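Local structure of histidine acid phosphatase (Bifidobacterium longum subsp. infantis, 6RXD) at residues G98-Q103 with T144-N149; Q107-G112 with F150-N155; R114-N119 with E156-R161. The protein probably removes phosphate groups from inositol polyphosphates such as phytate, as a multiple inositol polyphosphate phosphatase of the histidine acid phosphatase family. One frame throughout, in Å; residues are numbered along the deposited sequence.

Interaction 1 of 3, residues G98-Q103 with T144-N149; sequences GMLTGQ and TESGEN
L100 packs against one side of helix 141-157, over E145, S146 and N149. It lies in the loop that leads into helix 102-118, just before the N-cap residue T101, whose OG1 caps G104 N. The contact thus joins a helix start to the flank of a second helix within the histidine phosphatase domain. L100 has the largest buried area of the contact. It has two conformers. In one of them, chi1 of -90° sets CG beside the backbone N, and both methyls reach the helix; the side-chain contacts given for L100 hold for that conformer only. L100 CD1 meets the backbone of the helix at E145 C, 3.8 Å away, and touches E145 CB. L100 CD2 faces S146 OG at 3.5 Å; that hydroxyl is bonded to R142 O and G46 N.

E145 adds a polar link. Its OE1 accepts a bond from a water at 2.6 Å, and the same water accepts from L100 N at 2.8 Å. OE2 forms a salt bridge with R142, so the carboxylate is held on both oxygens. N149 meets L100 tip to tip, with ND2 3.7 Å from CD1. N149 ND2 also donates to E145 O at 3.0 Å, reaching it from above the carbonyl plane, on the face opposite to N149 N.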
loop_
_atom_site.group_PDB
_atom_site.type_symbol
_atom_site.label_atom_id
_atom_site.label_comp_id
_atom_site.label_asym_id
_atom_site.label_seq_id
_atom_site.Cartn_x
_atom_site.Cartn_y
_atom_site.Cartn_z
ATOM N N GLY A 98 -6.698 5.174 -13.053
ATOM C CA GLY A 98 -5.853 4.138 -12.481
ATOM C C GLY A 98 -4.375 4.472 -12.440
ATOM O O GLY A 98 -3.590 3.748 -11.826
ATOM N N MET A 99 -3.989 5.567 -13.085
ATOM C CA MET A 99 -2.571 5.879 -13.238
ATOM C C MET A 99 -1.959 6.492 -11.980
ATOM O O MET A 99 -2.674 7.011 -11.117
ATOM C CB MET A 99 -2.379 6.826 -14.425
ATOM C CG MET A 99 -2.856 6.238 -15.723
ATOM S SD MET A 99 -1.769 4.905 -16.257
ATOM C CE MET A 99 -0.396 5.850 -16.918
ATOM N N LEU A 100 -0.634 6.412 -11.873
ATOM C CA LEU A 100 0.094 7.079 -10.796
ATOM C C LEU A 100 -0.217 8.559 -10.849
ATOM O O LEU A 100 -0.301 9.139 -11.929
ATOM C CB LEU A 100 1.609 6.921 -10.975
ATOM C CG LEU A 100 2.379 5.755 -10.369
ATOM C CD1 LEU A 100 3.872 6.072 -10.402
ATOM C CD2 LEU A 100 1.921 5.496 -8.942
ATOM N N THR A 101 -0.383 9.174 -9.688
ATOM C CA THR A 101 -0.588 10.616 -9.638
ATOM C C THR A 101 0.763 11.315 -9.513
ATOM O O THR A 101 1.789 10.656 -9.314
ATOM C CB THR A 101 -1.476 10.997 -8.445
ATOM O OG1 THR A 101 -0.784 10.704 -7.229
ATOM C CG2 THR A 101 -2.781 10.217 -8.477
ATOM N N GLY A 102 0.770 12.646 -9.639
ATOM C CA GLY A 102 1.983 13.414 -9.423
ATOM C C GLY A 102 2.549 13.161 -8.037
ATOM O O GLY A 102 3.768 13.054 -7.858
ATOM N N GLN A 103 1.664 13.073 -7.049
ATOM C CA GLN A 103 2.094 12.779 -5.686
ATOM C C GLN A 103 2.754 11.403 -5.608
ATOM O O GLN A 103 3.768 11.226 -4.931
ATOM C CB GLN A 103 0.887 12.809 -4.742
ATOM C CG GLN A 103 1.208 12.449 -3.291
ATOM C CD GLN A 103 -0.054 12.379 -2.439
ATOM O OE1 GLN A 103 -0.612 11.306 -2.213
ATOM N NE2 GLN A 103 -0.513 13.530 -1.974
ATOM N N THR A 144 5.667 -0.988 -11.323
ATOM C CA THR A 144 6.865 -0.782 -12.130
ATOM C C THR A 144 7.108 0.717 -12.314
ATOM O O THR A 144 8.239 1.196 -12.162
ATOM C CB THR A 144 6.740 -1.498 -13.488
ATOM O OG1 THR A 144 6.503 -2.895 -13.259
ATOM C CG2 THR A 144 8.018 -1.344 -14.323
ATOM N N GLU A 145 6.044 1.463 -12.613
ATOM C CA GLU A 145 6.168 2.912 -12.773
ATOM C C GLU A 145 6.593 3.605 -11.482
ATOM O O GLU A 145 7.319 4.598 -11.506
ATOM C CB GLU A 145 4.862 3.502 -13.311
ATOM C CG GLU A 145 4.622 3.101 -14.765
ATOM C CD GLU A 145 3.172 3.196 -15.176
ATOM O OE1 GLU A 145 2.326 3.548 -14.328
ATOM O OE2 GLU A 145 2.876 2.904 -16.351
ATOM N N SER A 146 6.135 3.089 -10.349
ATOM C CA SER A 146 6.612 3.607 -9.072
ATOM C C SER A 146 8.108 3.374 -8.960
ATOM O O SER A 146 8.866 4.283 -8.605
ATOM C CB SER A 146 5.877 2.938 -7.911
ATOM O OG SER A 146 4.513 3.315 -7.929
ATOM N N GLY A 147 8.530 2.157 -9.292
ATOM C CA GLY A 147 9.941 1.824 -9.329
ATOM C C GLY A 147 10.730 2.740 -10.248
ATOM O O GLY A 147 11.851 3.137 -9.919
ATOM N N GLU A 148 10.151 3.091 -11.392
ATOM C CA GLU A 148 10.847 3.948 -12.350
ATOM C C GLU A 148 11.110 5.325 -11.752
ATOM O O GLU A 148 12.156 5.925 -11.980
ATOM C CB GLU A 148 10.048 4.055 -13.655
ATOM C CG GLU A 148 9.942 2.730 -14.399
ATOM C CD GLU A 148 8.913 2.752 -15.509
ATOM O OE1 GLU A 148 8.393 3.843 -15.822
ATOM O OE2 GLU A 148 8.623 1.670 -16.067
ATOM N N ASN A 149 10.163 5.817 -10.961
ATOM C CA ASN A 149 10.374 7.088 -10.282
ATOM C C ASN A 149 11.415 7.008 -9.169
ATOM O O ASN A 149 12.197 7.937 -8.983
ATOM C CB ASN A 149 9.044 7.646 -9.772
ATOM C CG ASN A 149 8.212 8.251 -10.892
ATOM O OD1 ASN A 149 8.528 9.331 -11.383
ATOM N ND2 ASN A 149 7.164 7.551 -11.313
HETATM O O HOH W 1 0.886 5.657 -14.088
#

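Interaction 2 of 3, residues Q107-G112 with F150-N155; sequences QHYGIG and FEKGFN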
loop_
_atom_site.group_PDB
_atom_site.type_symbol
_atom_site.label_atom_id
_atom_site.label_comp_id
_atom_site.label_asym_id
_atom_site.label_seq_id
_atom_site.Cartn_x
_atom_site.Cartn_y
_atom_site.Cartn_z
ATOM N N GLN A 107 6.492 10.644 -4.331
ATOM C CA GLN A 107 6.737 9.751 -3.190
ATOM C C GLN A 107 7.930 8.868 -3.475
ATOM O O GLN A 107 8.875 8.817 -2.696
ATOM C CB GLN A 107 5.504 8.886 -2.869
ATOM C CG GLN A 107 4.337 9.662 -2.239
ATOM C CD GLN A 107 3.013 8.904 -2.297
ATOM O OE1 GLN A 107 2.874 7.930 -3.046
ATOM N NE2 GLN A 107 2.024 9.358 -1.512
ATOM N N HIS A 108 7.889 8.185 -4.611
ATOM C CA HIS A 108 8.956 7.258 -4.964
ATOM C C HIS A 108 10.253 7.949 -5.358
ATOM O O HIS A 108 11.340 7.456 -5.056
ATOM C CB HIS A 108 8.466 6.255 -6.007
ATOM C CG HIS A 108 7.675 5.147 -5.398
ATOM N ND1 HIS A 108 8.265 3.985 -4.944
ATOM C CD2 HIS A 108 6.365 5.058 -5.075
ATOM C CE1 HIS A 108 7.344 3.214 -4.396
ATOM N NE2 HIS A 108 6.181 3.842 -4.456
ATOM N N TYR A 109 10.145 9.101 -6.004
ATOM C CA TYR A 109 11.338 9.877 -6.330
ATOM C C TYR A 109 12.103 10.213 -5.046
ATOM O O TYR A 109 13.322 10.047 -4.972
ATOM C CB TYR A 109 10.921 11.141 -7.078
ATOM C CG TYR A 109 12.082 11.958 -7.612
ATOM C CD1 TYR A 109 12.501 11.821 -8.930
ATOM C CD2 TYR A 109 12.747 12.868 -6.797
ATOM C CE1 TYR A 109 13.552 12.565 -9.424
ATOM C CE2 TYR A 109 13.806 13.616 -7.282
ATOM C CZ TYR A 109 14.201 13.456 -8.596
ATOM O OH TYR A 109 15.249 14.204 -9.087
ATOM N N GLY A 110 11.382 10.657 -4.019
ATOM C CA GLY A 110 12.018 11.027 -2.764
ATOM C C GLY A 110 12.588 9.834 -2.026
ATOM O O GLY A 110 13.683 9.894 -1.470
ATOM N N ILE A 111 11.844 8.736 -2.013
ATOM C CA ILE A 111 12.328 7.521 -1.363
ATOM C C ILE A 111 13.638 7.062 -2.025
ATOM O O ILE A 111 14.589 6.679 -1.332
ATOM C CB ILE A 111 11.273 6.398 -1.384
ATOM C CG1 ILE A 111 10.043 6.810 -0.561
ATOM C CG2 ILE A 111 11.860 5.106 -0.792
ATOM C CD1 ILE A 111 8.826 5.874 -0.742
ATOM N N GLY A 112 13.688 7.129 -3.354
ATOM C CA GLY A 112 14.892 6.783 -4.107
ATOM C C GLY A 112 16.077 7.699 -3.844
ATOM O O GLY A 112 17.202 7.217 -3.657
ATOM N N PHE A 150 11.417 5.901 -8.431
ATOM C CA PHE A 150 12.443 5.652 -7.427
ATOM C C PHE A 150 13.806 5.659 -8.124
ATOM O O PHE A 150 14.770 6.268 -7.643
ATOM C CB PHE A 150 12.168 4.292 -6.770
ATOM C CG PHE A 150 13.215 3.834 -5.773
ATOM C CD1 PHE A 150 12.914 3.755 -4.417
ATOM C CD2 PHE A 150 14.469 3.410 -6.198
ATOM C CE1 PHE A 150 13.863 3.299 -3.498
ATOM C CE2 PHE A 150 15.422 2.963 -5.287
ATOM C CZ PHE A 150 15.113 2.900 -3.941
ATOM N N GLU A 151 13.882 4.966 -9.256
ATOM C CA GLU A 151 15.126 4.864 -10.005
ATOM C C GLU A 151 15.621 6.239 -10.471
ATOM O O GLU A 151 16.805 6.552 -10.364
ATOM C CB GLU A 151 14.943 3.909 -11.189
ATOM C CG GLU A 151 16.183 3.752 -12.063
ATOM C CD GLU A 151 15.975 2.763 -13.194
ATOM O OE1 GLU A 151 16.922 2.017 -13.497
ATOM O OE2 GLU A 151 14.876 2.737 -13.781
ATOM N N LYS A 152 14.702 7.067 -10.955
ATOM C CA LYS A 152 15.032 8.429 -11.354
ATOM C C LYS A 152 15.572 9.259 -10.195
ATOM O O LYS A 152 16.572 9.959 -10.339
ATOM C CB LYS A 152 13.802 9.105 -11.947
ATOM C CG LYS A 152 14.039 10.505 -12.456
ATOM C CD LYS A 152 12.797 11.007 -13.169
ATOM C CE LYS A 152 12.196 9.902 -14.032
ATOM N NZ LYS A 152 11.029 10.366 -14.832
ATOM N N GLY A 153 14.908 9.175 -9.044
ATOM C CA GLY A 153 15.353 9.890 -7.864
ATOM C C GLY A 153 16.706 9.408 -7.377
ATOM O O GLY A 153 17.556 10.216 -7.007
ATOM N N PHE A 154 16.894 8.093 -7.363
ATOM C CA PHE A 154 18.155 7.503 -6.941
ATOM C C PHE A 154 19.281 7.984 -7.848
ATOM O O PHE A 154 20.364 8.360 -7.377
ATOM C CB PHE A 154 18.042 5.975 -6.998
ATOM C CG PHE A 154 19.245 5.240 -6.458
ATOM C CD1 PHE A 154 19.236 4.730 -5.166
ATOM C CD2 PHE A 154 20.367 5.024 -7.258
ATOM C CE1 PHE A 154 20.325 4.041 -4.669
ATOM C CE2 PHE A 154 21.466 4.334 -6.762
ATOM C CZ PHE A 154 21.442 3.841 -5.466
ATOM N N ASN A 155 19.036 7.960 -9.151
ATOM C CA ASN A 155 20.059 8.367 -10.107
ATOM C C ASN A 155 20.380 9.860 -10.061
ATOM O O ASN A 155 21.533 10.246 -10.241
ATOM C CB ASN A 155 19.672 7.955 -11.528
ATOM C CG ASN A 155 19.790 6.462 -11.751
ATOM O OD1 ASN A 155 20.557 5.779 -11.068
ATOM N ND2 ASN A 155 19.033 5.946 -12.717
#
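F150 lays its ring over G112, where helices 102-118 and 141-157 cross as a close glycine-mediated helix pair. The local axes approach to 6.5 Å at a signed angle of -39°. G112 and G153 lack a CB, which lets the backbones come together. CA-H...O contacts line the crossing: F150 CA to H108 O is 3.2 Å, and F154 CA to G112 O is 3.4 Å.

The F150 side chain starts with CB near H108 O. CG is anti to the backbone N (chi1 175°), and CG already meets G112 CA. CD1 is close to both G112 N and G112 CA. F150 CE1 lies over G112 CA and meets I111 CG2 at 3.8 Å, and this methyl lies at the ring edge. CD2, CE2 and CZ all look onto G112 CA. G112 CA lies 3.6 Å from the centroid of the F150 ring, 9° off the ring normal, which makes a CH-pi contact over the face. F395 and F397 of the central sheet also meet this ring. An alanine here would probably leave G112 CA and the I111 methyl without their aromatic partner and open a gap toward F395 and F397.

Y109 repeats the arrangement from the other helix. Its ring turns back over the crossing, with G153 CA 3.6 Å from the centroid of the Y109 ring. At its edge, near the ring plane, K152 CG lies 3.7 Å from Y109 CE1.

Interaction 3 of 3, residues R114-N119 with E156-R161; sequences RAYQRN and EASGGR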
loop_
_atom_site.group_PDB
_atom_site.type_symbol
_atom_site.label_atom_id
_atom_site.label_comp_id
_atom_site.label_asym_id
_atom_site.label_seq_id
_atom_site.Cartn_x
_atom_site.Cartn_y
_atom_site.Cartn_z
ATOM N N ARG A 114 16.609 9.413 -1.130
ATOM C CA ARG A 114 17.075 9.179 0.231
ATOM C C ARG A 114 17.688 7.789 0.420
ATOM O O ARG A 114 18.507 7.585 1.317
ATOM C CB ARG A 114 15.941 9.422 1.239
ATOM C CG ARG A 114 15.423 10.857 1.213
ATOM C CD ARG A 114 14.383 11.114 2.296
ATOM N NE ARG A 114 13.169 10.320 2.084
ATOM C CZ ARG A 114 12.132 10.720 1.350
ATOM N NH1 ARG A 114 12.143 11.907 0.753
ATOM N NH2 ARG A 114 11.078 9.935 1.205
ATOM N N ALA A 115 17.303 6.835 -0.423
ATOM C CA ALA A 115 17.941 5.524 -0.385
ATOM C C ALA A 115 19.419 5.641 -0.767
ATOM O O ALA A 115 20.286 5.034 -0.128
ATOM C CB ALA A 115 17.214 4.520 -1.289
ATOM N N TYR A 116 19.720 6.426 -1.795
ATOM C CA TYR A 116 21.125 6.640 -2.124
ATOM C C TYR A 116 21.829 7.380 -0.993
ATOM O O TYR A 116 22.927 6.998 -0.574
ATOM C CB TYR A 116 21.312 7.420 -3.435
ATOM C CG TYR A 116 22.743 7.869 -3.579
ATOM C CD1 TYR A 116 23.754 6.948 -3.840
ATOM C CD2 TYR A 116 23.096 9.200 -3.401
ATOM C CE1 TYR A 116 25.092 7.349 -3.943
ATOM C CE2 TYR A 116 24.428 9.607 -3.507
ATOM C CZ TYR A 116 25.410 8.678 -3.777
ATOM O OH TYR A 116 26.719 9.080 -3.873
ATOM N N GLN A 117 21.192 8.443 -0.511
ATOM C CA GLN A 117 21.812 9.326 0.469
ATOM C C GLN A 117 22.163 8.604 1.766
ATOM O O GLN A 117 23.247 8.811 2.325
ATOM C CB GLN A 117 20.917 10.543 0.725
ATOM C CG GLN A 117 20.905 11.506 -0.455
ATOM C CD GLN A 117 19.844 12.579 -0.363
ATOM O OE1 GLN A 117 18.943 12.514 0.472
ATOM N NE2 GLN A 117 19.937 13.577 -1.241
ATOM N N ARG A 118 21.264 7.737 2.224
ATOM C CA ARG A 118 21.497 6.998 3.462
ATOM C C ARG A 118 22.652 6.018 3.325
ATOM O O ARG A 118 23.363 5.735 4.295
ATOM C CB ARG A 118 20.238 6.250 3.909
ATOM C CG ARG A 118 20.366 5.660 5.312
ATOM C CD ARG A 118 19.055 5.044 5.766
ATOM N NE ARG A 118 18.854 3.696 5.227
ATOM C CZ ARG A 118 18.010 3.393 4.245
ATOM N NH1 ARG A 118 17.278 4.337 3.666
ATOM N NH2 ARG A 118 17.896 2.136 3.840
ATOM N N ASN A 119 22.834 5.494 2.118
ATOM C CA ASN A 119 23.877 4.513 1.880
ATOM C C ASN A 119 24.881 4.997 0.867
ATOM O O ASN A 119 25.344 4.230 0.028
ATOM C CB ASN A 119 23.296 3.170 1.443
ATOM C CG ASN A 119 22.886 2.314 2.621
ATOM O OD1 ASN A 119 23.723 1.915 3.437
ATOM N ND2 ASN A 119 21.605 2.031 2.718
ATOM N N GLU A 156 19.369 10.695 -9.825
ATOM C CA GLU A 156 19.603 12.129 -9.689
ATOM C C GLU A 156 20.466 12.401 -8.458
ATOM O O GLU A 156 21.409 13.189 -8.512
ATOM C CB GLU A 156 18.275 12.896 -9.605
ATOM C CG GLU A 156 18.372 14.391 -9.929
ATOM C CD GLU A 156 18.839 15.241 -8.757
ATOM O OE1 GLU A 156 18.874 14.731 -7.620
ATOM O OE2 GLU A 156 19.163 16.428 -8.971
ATOM N N ALA A 157 20.150 11.736 -7.349
ATOM C CA ALA A 157 20.884 11.951 -6.107
ATOM C C ALA A 157 22.351 11.520 -6.209
ATOM O O ALA A 157 23.212 12.060 -5.519
ATOM C CB ALA A 157 20.194 11.225 -4.946
ATOM N N SER A 158 22.627 10.542 -7.063
ATOM C CA SER A 158 23.977 10.004 -7.188
ATOM C C SER A 158 24.655 10.508 -8.454
ATOM O O SER A 158 25.724 10.019 -8.826
ATOM C CB SER A 158 23.955 8.479 -7.188
ATOM O OG SER A 158 23.039 7.977 -8.142
ATOM N N GLY A 159 24.022 11.466 -9.125
ATOM C CA GLY A 159 24.611 12.078 -10.308
ATOM C C GLY A 159 24.888 11.104 -11.439
ATOM O O GLY A 159 25.857 11.273 -12.190
ATOM N N GLY A 160 24.043 10.084 -11.557
ATOM C CA GLY A 160 24.144 9.115 -12.636
ATOM C C GLY A 160 25.267 8.097 -12.507
ATOM O O GLY A 160 25.471 7.279 -13.408
ATOM N N ARG A 161 25.983 8.125 -11.388
ATOM C CA ARG A 161 27.182 7.300 -11.230
ATOM C C ARG A 161 26.905 5.811 -11.016
ATOM O O ARG A 161 27.845 5.001 -11.009
ATOM C CB ARG A 161 28.084 7.857 -10.116
ATOM C CG ARG A 161 28.741 9.198 -10.484
ATOM C CD ARG A 161 29.533 9.814 -9.329
ATOM N NE ARG A 161 28.659 10.324 -8.271
ATOM C CZ ARG A 161 28.462 9.719 -7.106
ATOM N NH1 ARG A 161 29.094 8.585 -6.829
ATOM N NH2 ARG A 161 27.638 10.250 -6.211
HETATM O O HOH W 2 22.632 13.552 -3.197
#
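Y116 and A157 bring their CA atoms to 6.6 Å where helix 102-118 nears its end and helix 141-157 stops in a Schellman motif, with G159 N bonded to E156 O and G160 N to N155 O, overlapping a type I' turn from S158 to R161, closed by R161 N to S158 O. G159 and G160 both take positive phi in this turn.

Y116 carries the contact. With CG anti to the backbone N (chi1 168°), Y116 CG comes 3.9 Å from S158 CB. S158 CB sits over the centre of the Y116 ring face, 3.5 Å from the centroid, in a CH-pi contact. A157 CB meets Y116 CD2 at 3.9 Å, and A157 O lies 3.4 Å from Y116 CE2. S158 OG is bonded to F154 O, back in the last turn of the helix.

R161 crosses the Y116 side chain at about a right angle, with ring and guanidinium planes 66° apart. R161 NH2 donates to Y116 OH at 2.8 Å, and the bond is nearly straight (163°). The hydroxyl lies in the guanidinium plane, at its edge. The exposed R161 touches a crystal neighbour, so its pose may owe something to the lattice. A water donates to A157 O at 2.8 Å and accepts a weak bond from Q117 NE2.

D124 OD1, on helix 120-129, forms a salt bridge with R161 NH1 and is hydrogen-bonded to Y116 OH, so one carboxylate oxygen serves both. Beyond the contact, R118 forms a salt bridge with D449 of strand 445-453, and N119 ND2 is hydrogen-bonded to it. Both residues touch T39 of strand 34-44.

In the fold
The three interactions run along one pair of helices, 102-118 and 141-157, within the histidine phosphatase region of the chain. Interaction 1 uses the loop leading into 102-118, and interaction 3 the turn leaving 141-157. Only interaction 2 is helix on helix throughout. The segments come in the order 98-103, 107-112, 114-119, then 144-149, 150-155, 156-161. The helices therefore run in the same general direction and are held together along their length. Helix 120-129 and strand 132-137 of the central sheet lie between them in sequence. Centres are about 11 Å apart for interactions 1 and 2, about 9 Å for 2 and 3, and about 19 Å for 1 and 3. Interaction 2 is buried; the ends are less so.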